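Local structure of enoyl-acyl carrier protein reductase (Uncultured bacterium, 6KIA) at residues A[38-43]-A[410-415]; A[102-107]-A[121-126]; A[343-348]-A[377-382]. The protein reduces enoyl-acyl carrier protein, a step of bacterial fatty acid synthesis, probably using the bound NADH as hydride donor. All coordinates share one frame; numbering follows the deposited sequence.

The three contacts join pairs of helices in one Rossmann-like chain and do not touch each other. Interaction 1 ties helix 34-43 to helix 394-413 on the central sheet. Between its segments in the chain come interaction 2, joining helix 101-105 to helix 120-146, and then interaction 3, joining helix 339-351 to helix 370-385. The centres of interactions 1 and 2 lie about 41 Å apart, on opposite sides of the chain's centre; the centre of interaction 3 is about 35 Å from that of interaction 1 and about 41 Å from that of interaction 2. Interaction 1 thus brings both ends of the fold together, while interactions 2 and 3 each join helices close in sequence.

Interaction 1: A[38-43]-A[410-415]; sequences INEARD and MFHESS
The backbones of helices 34-43 and 394-413 come close here, with Glu-40 CA and Phe-411 CA 6.6 Å apart. The Phe-411 ring carries the contact. With its CG anti to the backbone N (chi1 -173°), the ring is laid against the other helix rather than along its own. Glu-40 CB presses on the root of the ring, 3.7 Å from Phe-411 CG. The peptide between Glu-40 and Ala-41 passes over one ring face. Ala-41 CA meets the rim, 3.8 Å from Phe-411 CE1. The Glu-40 chain bends at chi2, and its carboxylate plane stands 58° from the ring plane. Glu-40 OE1 stops 4.4 Å from His-412 NE2. No hydrogen bond crosses between the segments. His-412 ND1, the other ring nitrogen, is hydrogen-bonded to Ser-13 O. The contact is van der Waals packing of CB and a peptide on an aromatic ring; Glu-40 and His-412 are partly exposed. Phe-411 also meets the ring of Phe-16, from the chain leading to strand 21-25. Ala-41 also touches Phe-22 of strand 21-25 and Ile-48 of strand 47-56, while Met-410 touches Tyr-286 of strand 283-287. Both helices thus pack on the central, largely parallel Rossmann-type sheet.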
loop_
_atom_site.group_PDB
_atom_site.type_symbol
_atom_site.label_atom_id
_atom_site.label_comp_id
_atom_site.label_asym_id
_atom_site.label_seq_id
_atom_site.Cartn_x
_atom_site.Cartn_y
_atom_site.Cartn_z
ATOM N N ILE A 38 1.903 7.357 11.285
ATOM C CA ILE A 38 1.605 7.184 12.689
ATOM C C ILE A 38 2.643 7.919 13.555
ATOM O O ILE A 38 2.272 8.553 14.562
ATOM C CB ILE A 38 1.480 5.701 13.059
ATOM C CG1 ILE A 38 0.729 5.591 14.386
ATOM C CG2 ILE A 38 2.820 5.030 13.133
ATOM C CD1 ILE A 38 0.269 4.185 14.698
ATOM N N ASN A 39 3.901 7.949 13.122
ATOM C CA ASN A 39 4.886 8.679 13.911
ATOM C C ASN A 39 4.541 10.163 13.945
ATOM O O ASN A 39 4.696 10.841 14.985
ATOM C CB ASN A 39 6.298 8.497 13.347
ATOM C CG ASN A 39 6.788 7.057 13.426
ATOM O OD1 ASN A 39 6.256 6.239 14.180
ATOM N ND2 ASN A 39 7.825 6.754 12.666
ATOM N N GLU A 40 4.002 10.668 12.835
ATOM C CA GLU A 40 3.586 12.068 12.801
ATOM C C GLU A 40 2.463 12.299 13.795
ATOM O O GLU A 40 2.463 13.276 14.586
ATOM C CB GLU A 40 3.149 12.477 11.394
ATOM C CG GLU A 40 4.338 12.573 10.480
ATOM C CD GLU A 40 5.202 13.762 10.826
ATOM O OE1 GLU A 40 4.640 14.835 11.142
ATOM O OE2 GLU A 40 6.427 13.595 10.883
ATOM N N ALA A 41 1.510 11.379 13.771
ATOM C CA ALA A 41 0.379 11.516 14.675
ATOM C C ALA A 41 0.863 11.470 16.120
ATOM O O ALA A 41 0.360 12.214 16.981
ATOM C CB ALA A 41 -0.629 10.425 14.415
ATOM N N ARG A 42 1.855 10.618 16.378
ATOM C CA ARG A 42 2.366 10.469 17.739
ATOM C C ARG A 42 3.033 11.777 18.136
ATOM O O ARG A 42 2.806 12.276 19.245
ATOM C CB ARG A 42 3.336 9.275 17.845
ATOM C CG ARG A 42 3.717 8.891 19.272
ATOM C CD ARG A 42 4.393 7.513 19.365
ATOM N NE ARG A 42 3.529 6.408 18.948
ATOM C CZ ARG A 42 3.614 5.778 17.780
ATOM N NH1 ARG A 42 4.535 6.127 16.892
ATOM N NH2 ARG A 42 2.782 4.785 17.504
ATOM N N ASP A 43 3.824 12.373 17.235
ATOM C CA ASP A 43 4.589 13.549 17.671
ATOM C C ASP A 43 3.700 14.783 17.775
ATOM O O ASP A 43 4.063 15.752 18.438
ATOM C CB ASP A 43 5.771 13.858 16.736
ATOM C CG ASP A 43 6.671 12.670 16.492
ATOM O OD1 ASP A 43 6.829 11.827 17.401
ATOM O OD2 ASP A 43 7.284 12.621 15.396
ATOM N N MET A 410 1.326 13.340 4.158
ATOM C CA MET A 410 -0.050 12.902 4.328
ATOM C C MET A 410 -0.654 13.533 5.594
ATOM O O MET A 410 -1.802 13.998 5.575
ATOM C CB MET A 410 -0.126 11.388 4.386
ATOM C CG MET A 410 0.275 10.748 3.054
ATOM S SD MET A 410 0.344 8.954 3.146
ATOM C CE MET A 410 -1.364 8.511 3.556
ATOM N N PHE A 411 0.138 13.595 6.667
ATOM C CA PHE A 411 -0.379 14.123 7.936
ATOM C C PHE A 411 -0.795 15.580 7.784
ATOM O O PHE A 411 -1.885 15.981 8.234
ATOM C CB PHE A 411 0.663 13.978 9.053
ATOM C CG PHE A 411 0.129 14.361 10.413
ATOM C CD1 PHE A 411 -0.814 13.579 11.053
ATOM C CD2 PHE A 411 0.557 15.534 11.021
ATOM C CE1 PHE A 411 -1.330 13.969 12.317
ATOM C CE2 PHE A 411 0.060 15.923 12.272
ATOM C CZ PHE A 411 -0.876 15.130 12.916
ATOM N N HIS A 412 0.046 16.386 7.130
ATOM C CA HIS A 412 -0.277 17.805 6.989
ATOM C C HIS A 412 -1.300 18.078 5.880
ATOM O O HIS A 412 -2.180 18.926 6.048
ATOM C CB HIS A 412 1.003 18.629 6.772
ATOM C CG HIS A 412 1.872 18.722 7.987
ATOM N ND1 HIS A 412 1.424 19.253 9.180
ATOM C CD2 HIS A 412 3.172 18.391 8.189
ATOM C CE1 HIS A 412 2.406 19.233 10.065
ATOM N NE2 HIS A 412 3.473 18.707 9.493
ATOM N N GLU A 413 -1.216 17.367 4.752
ATOM C CA GLU A 413 -2.211 17.563 3.719
ATOM C C GLU A 413 -3.604 17.209 4.248
ATOM O O GLU A 413 -4.596 17.835 3.871
ATOM C CB GLU A 413 -1.884 16.724 2.485
ATOM C CG GLU A 413 -2.776 17.007 1.269
ATOM C CD GLU A 413 -2.626 18.434 0.736
ATOM O OE1 GLU A 413 -1.627 19.121 1.055
ATOM O OE2 GLU A 413 -3.501 18.855 -0.038
ATOM N N SER A 414 -3.692 16.204 5.113
ATOM C CA SER A 414 -5.016 15.828 5.616
ATOM C C SER A 414 -5.637 16.891 6.508
ATOM O O SER A 414 -6.838 16.890 6.688
ATOM C CB SER A 414 -4.984 14.495 6.348
ATOM O OG SER A 414 -4.620 13.434 5.470
ATOM N N SER A 415 -4.861 17.814 7.052
ATOM C CA SER A 415 -5.519 18.889 7.786
ATOM C C SER A 415 -6.344 19.757 6.845
ATOM O O SER A 415 -7.380 20.283 7.238
ATOM C CB SER A 415 -4.528 19.753 8.569
ATOM O OG SER A 415 -4.105 19.098 9.755
#

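Interaction 2: A[102-107]-A[121-126]; sequences TDLLAD and AHIEKC
Leu-104 reaches across to His-122 and Ile-123, joining two helices of a Rossmann-like fold. It projects from the short, weakly bonded helix 101-105. The two partners are neighbours on the long helix 120-146. The backbones stay well apart, with Leu-104 CA and Ile-123 CA separated by 8.8 Å, so the side chains must bridge the gap.

One methyl does the touching. Leu-104 CD1 lies 3.9 Å from His-122 CD2 and 4.0 Å from Ile-123 CG1. It comes to the imidazole at the edge, near the ring plane, and does not stack on a face. Toward Ile-123 the contact is plain van der Waals packing between apolar carbons. Both partners cross the leucine at a slant. Leu-104 gives the larger share of the buried surface, and the two partners divide the rest.

The torsions explain how two neighbouring residues can hold the same methyl. His-122 has CG anti to its own backbone N (chi1 -175°), which carries the ring across to the short helix. In Ile-123 it is CG2 that takes the place anti to N, while CG1 lies beside N (chi1 -76°). The CG1 branch is the one that meets the leucine. Ile-123 also touches Leu-200 and Met-203 of helix 196-219, and Leu-105 packs on Leu-197 and Leu-200, so helix 196-219 touches both helix 120-146 and helix 101-105.

No hydrogen bond links the two segments. NE2 of His-122, the ring atom next to CD2, is hydrogen-bonded to Pro-99 O, just before helix 101-105. This probably limits rotation of the ring and keeps His-122 CD2 beside Leu-104 CD1.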
loop_
_atom_site.group_PDB
_atom_site.type_symbol
_atom_site.label_atom_id
_atom_site.label_comp_id
_atom_site.label_asym_id
_atom_site.label_seq_id
_atom_site.Cartn_x
_atom_site.Cartn_y
_atom_site.Cartn_z
ATOM N N THR A 102 -11.442 -21.016 -0.481
ATOM C CA THR A 102 -10.126 -21.646 -0.373
ATOM C C THR A 102 -10.250 -23.172 -0.521
ATOM O O THR A 102 -9.451 -23.807 -1.232
ATOM C CB THR A 102 -9.435 -21.296 0.962
ATOM O OG1 THR A 102 -9.199 -19.881 1.012
ATOM C CG2 THR A 102 -8.099 -22.003 1.064
ATOM N N ASP A 103 -11.261 -23.747 0.125
ATOM C CA ASP A 103 -11.570 -25.168 -0.051
ATOM C C ASP A 103 -11.850 -25.501 -1.509
ATOM O O ASP A 103 -11.466 -26.565 -1.993
ATOM C CB ASP A 103 -12.769 -25.591 0.805
ATOM C CG ASP A 103 -12.456 -25.608 2.292
ATOM O OD1 ASP A 103 -11.300 -25.915 2.658
ATOM O OD2 ASP A 103 -13.379 -25.343 3.098
ATOM N N LEU A 104 -12.548 -24.604 -2.204
ATOM C CA LEU A 104 -12.893 -24.830 -3.606
ATOM C C LEU A 104 -11.638 -24.777 -4.481
ATOM O O LEU A 104 -11.637 -25.269 -5.609
ATOM C CB LEU A 104 -13.930 -23.808 -4.102
ATOM C CG LEU A 104 -15.321 -23.783 -3.465
ATOM C CD1 LEU A 104 -16.291 -22.921 -4.277
ATOM C CD2 LEU A 104 -15.873 -25.183 -3.257
ATOM N N LEU A 105 -10.570 -24.171 -3.971
ATOM C CA LEU A 105 -9.322 -24.141 -4.737
ATOM C C LEU A 105 -8.437 -25.368 -4.495
ATOM O O LEU A 105 -7.456 -25.589 -5.214
ATOM C CB LEU A 105 -8.522 -22.884 -4.406
ATOM C CG LEU A 105 -9.184 -21.539 -4.686
ATOM C CD1 LEU A 105 -8.233 -20.381 -4.338
ATOM C CD2 LEU A 105 -9.628 -21.465 -6.133
ATOM N N ALA A 106 -8.806 -26.174 -3.502
ATOM C CA ALA A 106 -7.934 -27.224 -2.972
ATOM C C ALA A 106 -7.477 -28.285 -3.970
ATOM O O ALA A 106 -6.396 -28.854 -3.811
ATOM C CB ALA A 106 -8.621 -27.909 -1.797
ATOM N N ASP A 107 -8.271 -28.556 -5.000
ATOM C CA ASP A 107 -7.897 -29.634 -5.908
ATOM C C ASP A 107 -7.427 -29.120 -7.267
ATOM O O ASP A 107 -7.260 -29.897 -8.210
ATOM C CB ASP A 107 -9.056 -30.621 -6.059
ATOM C CG ASP A 107 -9.234 -31.494 -4.823
ATOM O OD1 ASP A 107 -8.249 -32.147 -4.411
ATOM O OD2 ASP A 107 -10.352 -31.525 -4.263
ATOM N N ALA A 121 -22.117 -19.394 -7.656
ATOM C CA ALA A 121 -23.234 -19.222 -6.735
ATOM C C ALA A 121 -22.767 -19.432 -5.305
ATOM O O ALA A 121 -23.069 -18.619 -4.412
ATOM C CB ALA A 121 -24.355 -20.177 -7.079
ATOM N N HIS A 122 -21.995 -20.498 -5.093
ATOM C CA HIS A 122 -21.489 -20.772 -3.758
ATOM C C HIS A 122 -20.491 -19.688 -3.336
ATOM O O HIS A 122 -20.499 -19.243 -2.183
ATOM C CB HIS A 122 -20.832 -22.148 -3.670
ATOM C CG HIS A 122 -20.411 -22.512 -2.281
ATOM N ND1 HIS A 122 -21.317 -22.733 -1.265
ATOM C CD2 HIS A 122 -19.184 -22.637 -1.723
ATOM C CE1 HIS A 122 -20.667 -23.016 -0.151
ATOM N NE2 HIS A 122 -19.370 -22.960 -0.401
ATOM N N ILE A 123 -19.652 -19.250 -4.271
ATOM C CA ILE A 123 -18.672 -18.222 -3.943
ATOM C C ILE A 123 -19.390 -16.938 -3.524
ATOM O O ILE A 123 -18.935 -16.229 -2.625
ATOM C CB ILE A 123 -17.706 -17.958 -5.111
ATOM C CG1 ILE A 123 -16.680 -19.092 -5.194
ATOM C CG2 ILE A 123 -16.957 -16.630 -4.924
ATOM C CD1 ILE A 123 -15.870 -19.071 -6.440
ATOM N N GLU A 124 -20.511 -16.643 -4.175
ATOM C CA GLU A 124 -21.301 -15.465 -3.832
ATOM C C GLU A 124 -21.892 -15.600 -2.425
ATOM O O GLU A 124 -21.924 -14.631 -1.640
ATOM C CB GLU A 124 -22.416 -15.252 -4.855
ATOM C CG GLU A 124 -23.362 -14.109 -4.500
ATOM C CD GLU A 124 -22.632 -12.800 -4.240
ATOM O OE1 GLU A 124 -21.821 -12.384 -5.094
ATOM O OE2 GLU A 124 -22.868 -12.187 -3.177
ATOM N N LYS A 125 -22.363 -16.801 -2.104
ATOM C CA LYS A 125 -22.822 -17.068 -0.740
ATOM C C LYS A 125 -21.737 -16.795 0.309
ATOM O O LYS A 125 -21.969 -16.147 1.346
ATOM C CB LYS A 125 -23.324 -18.499 -0.638
ATOM C CG LYS A 125 -23.942 -18.868 0.696
ATOM C CD LYS A 125 -24.519 -20.274 0.634
ATOM C CE LYS A 125 -24.984 -20.601 -0.785
ATOM N NZ LYS A 125 -25.120 -22.059 -1.043
ATOM N N CYS A 126 -20.542 -17.281 0.016
ATOM C CA CYS A 126 -19.381 -17.034 0.875
ATOM C C CYS A 126 -19.008 -15.548 0.976
ATOM O O CYS A 126 -18.645 -15.057 2.058
ATOM C CB CYS A 126 -18.176 -17.841 0.382
ATOM S SG CYS A 126 -18.387 -19.640 0.481
#

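Interaction 3: A[343-348]-A[377-382]; sequences LQKIDD and IGTSDE
This contact is a helix-helix packing with a salt bridge at its outer side, formed between helix 339-351 and helix 370-385. The segments are nearest at Lys-345 and Thr-379, whose CA atoms are 7.9 Å apart. Three side chains carry it: Lys-345 from one helix, Thr-379 and Glu-382 from the other. The two partners are three residues apart, so they lie on the same side of their helix.

The lysine works in two ways. Its CG is anti to the backbone N (chi1 173°), which sends the first part of the chain across to helix 370-385. There Lys-345 CG packs 4.1 Å from Thr-379 CG2. These two side chains run past each other in opposite directions. The threonine offers its methyl to the lysine. Its hydroxyl is engaged within its own helix, where OG1 is hydrogen-bonded to Ile-375 O.

From the CG-CD bond on, the lysine turns. Bends at chi3 (-60°) and chi4 (-69°) bring the ammonium group round to the carboxylate of Glu-382. Lys-345 NZ gives a hydrogen bond of 3.2 Å to Glu-382 OE1, part of the salt bridge. The donor meets that oxygen nearly along the C-O bond direction. The glutamate chain is extended beyond CG and crosses the lysine at about a right angle. Lys-345 CD and CE each lie 3.6 Å from the same Glu-382 OE1, so the bent chain curls around this oxygen. Glu-382 is exposed, and solvent probably weakens the ion pair.

Lys-345 and Ile-346 also meet Ile-383, the residue after Glu-382, while Leu-343 and Asp-347 touch Lys-311 of helix 309-315. Helix 339-351 therefore packs against both helix 309-315 and helix 370-385.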
loop_
_atom_site.group_PDB
_atom_site.type_symbol
_atom_site.label_atom_id
_atom_site.label_comp_id
_atom_site.label_asym_id
_atom_site.label_seq_id
_atom_site.Cartn_x
_atom_site.Cartn_y
_atom_site.Cartn_z
ATOM N N LEU A 343 22.708 4.019 -11.198
ATOM C CA LEU A 343 21.714 4.968 -11.653
ATOM C C LEU A 343 21.642 5.062 -13.174
ATOM O O LEU A 343 20.560 5.282 -13.733
ATOM C CB LEU A 343 21.982 6.335 -11.047
ATOM C CG LEU A 343 21.668 6.425 -9.548
ATOM C CD1 LEU A 343 22.130 7.758 -8.994
ATOM C CD2 LEU A 343 20.153 6.245 -9.291
ATOM N N GLN A 344 22.792 4.903 -13.832
ATOM C CA GLN A 344 22.818 4.947 -15.288
ATOM C C GLN A 344 22.112 3.722 -15.862
ATOM O O GLN A 344 21.427 3.796 -16.887
ATOM C CB GLN A 344 24.269 5.038 -15.784
ATOM C CG GLN A 344 24.380 5.180 -17.302
ATOM C CD GLN A 344 23.722 6.462 -17.801
ATOM O OE1 GLN A 344 24.030 7.556 -17.318
ATOM N NE2 GLN A 344 22.794 6.330 -18.744
ATOM N N LYS A 345 22.211 2.594 -15.175
ATOM C CA LYS A 345 21.536 1.413 -15.654
ATOM C C LYS A 345 20.016 1.585 -15.532
ATOM O O LYS A 345 19.236 1.120 -16.391
ATOM C CB LYS A 345 22.025 0.194 -14.861
ATOM C CG LYS A 345 21.298 -1.098 -15.139
ATOM C CD LYS A 345 22.021 -2.240 -14.434
ATOM C CE LYS A 345 23.469 -2.375 -14.928
ATOM N NZ LYS A 345 23.635 -2.859 -16.334
ATOM N N ILE A 346 19.589 2.310 -14.496
ATOM C CA ILE A 346 18.169 2.650 -14.397
ATOM C C ILE A 346 17.726 3.684 -15.456
ATOM O O ILE A 346 16.644 3.567 -16.057
ATOM C CB ILE A 346 17.827 3.173 -12.991
ATOM C CG1 ILE A 346 18.131 2.096 -11.948
ATOM C CG2 ILE A 346 16.334 3.633 -12.936
ATOM C CD1 ILE A 346 17.165 0.908 -11.990
ATOM N N ASP A 347 18.566 4.667 -15.754
ATOM C CA ASP A 347 18.191 5.613 -16.805
ATOM C C ASP A 347 18.077 4.887 -18.166
ATOM O O ASP A 347 17.135 5.120 -18.933
ATOM C CB ASP A 347 19.196 6.769 -16.897
ATOM C CG ASP A 347 19.118 7.716 -15.694
ATOM O OD1 ASP A 347 18.029 7.838 -15.079
ATOM O OD2 ASP A 347 20.140 8.357 -15.378
ATOM N N ASP A 348 19.018 3.994 -18.433
ATOM C CA ASP A 348 18.994 3.180 -19.642
ATOM C C ASP A 348 17.717 2.340 -19.701
ATOM O O ASP A 348 17.109 2.173 -20.767
ATOM C CB ASP A 348 20.232 2.278 -19.708
ATOM C CG ASP A 348 21.509 3.045 -20.064
ATOM O OD1 ASP A 348 21.416 4.205 -20.513
ATOM O OD2 ASP A 348 22.612 2.488 -19.852
ATOM N N ILE A 377 13.357 -8.294 -14.673
ATOM C CA ILE A 377 13.959 -9.225 -13.737
ATOM C C ILE A 377 15.479 -9.266 -13.906
ATOM O O ILE A 377 16.216 -9.342 -12.915
ATOM C CB ILE A 377 13.372 -10.635 -13.916
ATOM C CG1 ILE A 377 11.852 -10.583 -13.790
ATOM C CG2 ILE A 377 14.029 -11.637 -12.962
ATOM C CD1 ILE A 377 11.357 -10.427 -12.383
ATOM N N GLY A 378 15.944 -9.181 -15.154
ATOM C CA GLY A 378 17.370 -9.140 -15.420
ATOM C C GLY A 378 18.022 -7.936 -14.755
ATOM O O GLY A 378 19.061 -8.062 -14.077
ATOM N N THR A 379 17.416 -6.763 -14.952
ATOM C CA THR A 379 17.964 -5.530 -14.379
ATOM C C THR A 379 17.940 -5.564 -12.841
ATOM O O THR A 379 18.937 -5.216 -12.162
ATOM C CB THR A 379 17.197 -4.291 -14.905
ATOM O OG1 THR A 379 17.256 -4.261 -16.353
ATOM C CG2 THR A 379 17.792 -3.024 -14.348
ATOM N N SER A 380 16.809 -5.993 -12.288
ATOM C CA SER A 380 16.681 -6.071 -10.836
ATOM C C SER A 380 17.754 -7.005 -10.230
ATOM O O SER A 380 18.427 -6.675 -9.238
ATOM C CB SER A 380 15.258 -6.542 -10.465
ATOM O OG SER A 380 15.167 -6.841 -9.082
ATOM N N ASP A 381 17.932 -8.160 -10.853
ATOM C CA ASP A 381 18.932 -9.128 -10.415
ATOM C C ASP A 381 20.358 -8.558 -10.476
ATOM O O ASP A 381 21.150 -8.735 -9.533
ATOM C CB ASP A 381 18.832 -10.384 -11.290
ATOM C CG ASP A 381 17.690 -11.309 -10.876
ATOM O OD1 ASP A 381 16.858 -10.934 -10.013
ATOM O OD2 ASP A 381 17.586 -12.396 -11.477
ATOM N N GLU A 382 20.694 -7.899 -11.593
ATOM C CA GLU A 382 22.017 -7.293 -11.766
ATOM C C GLU A 382 22.329 -6.264 -10.675
ATOM O O GLU A 382 23.436 -6.244 -10.081
ATOM C CB GLU A 382 22.149 -6.617 -13.139
ATOM C CG GLU A 382 22.229 -7.556 -14.330
ATOM C CD GLU A 382 22.014 -6.841 -15.657
ATOM O OE1 GLU A 382 22.196 -5.606 -15.715
ATOM O OE2 GLU A 382 21.673 -7.516 -16.652
#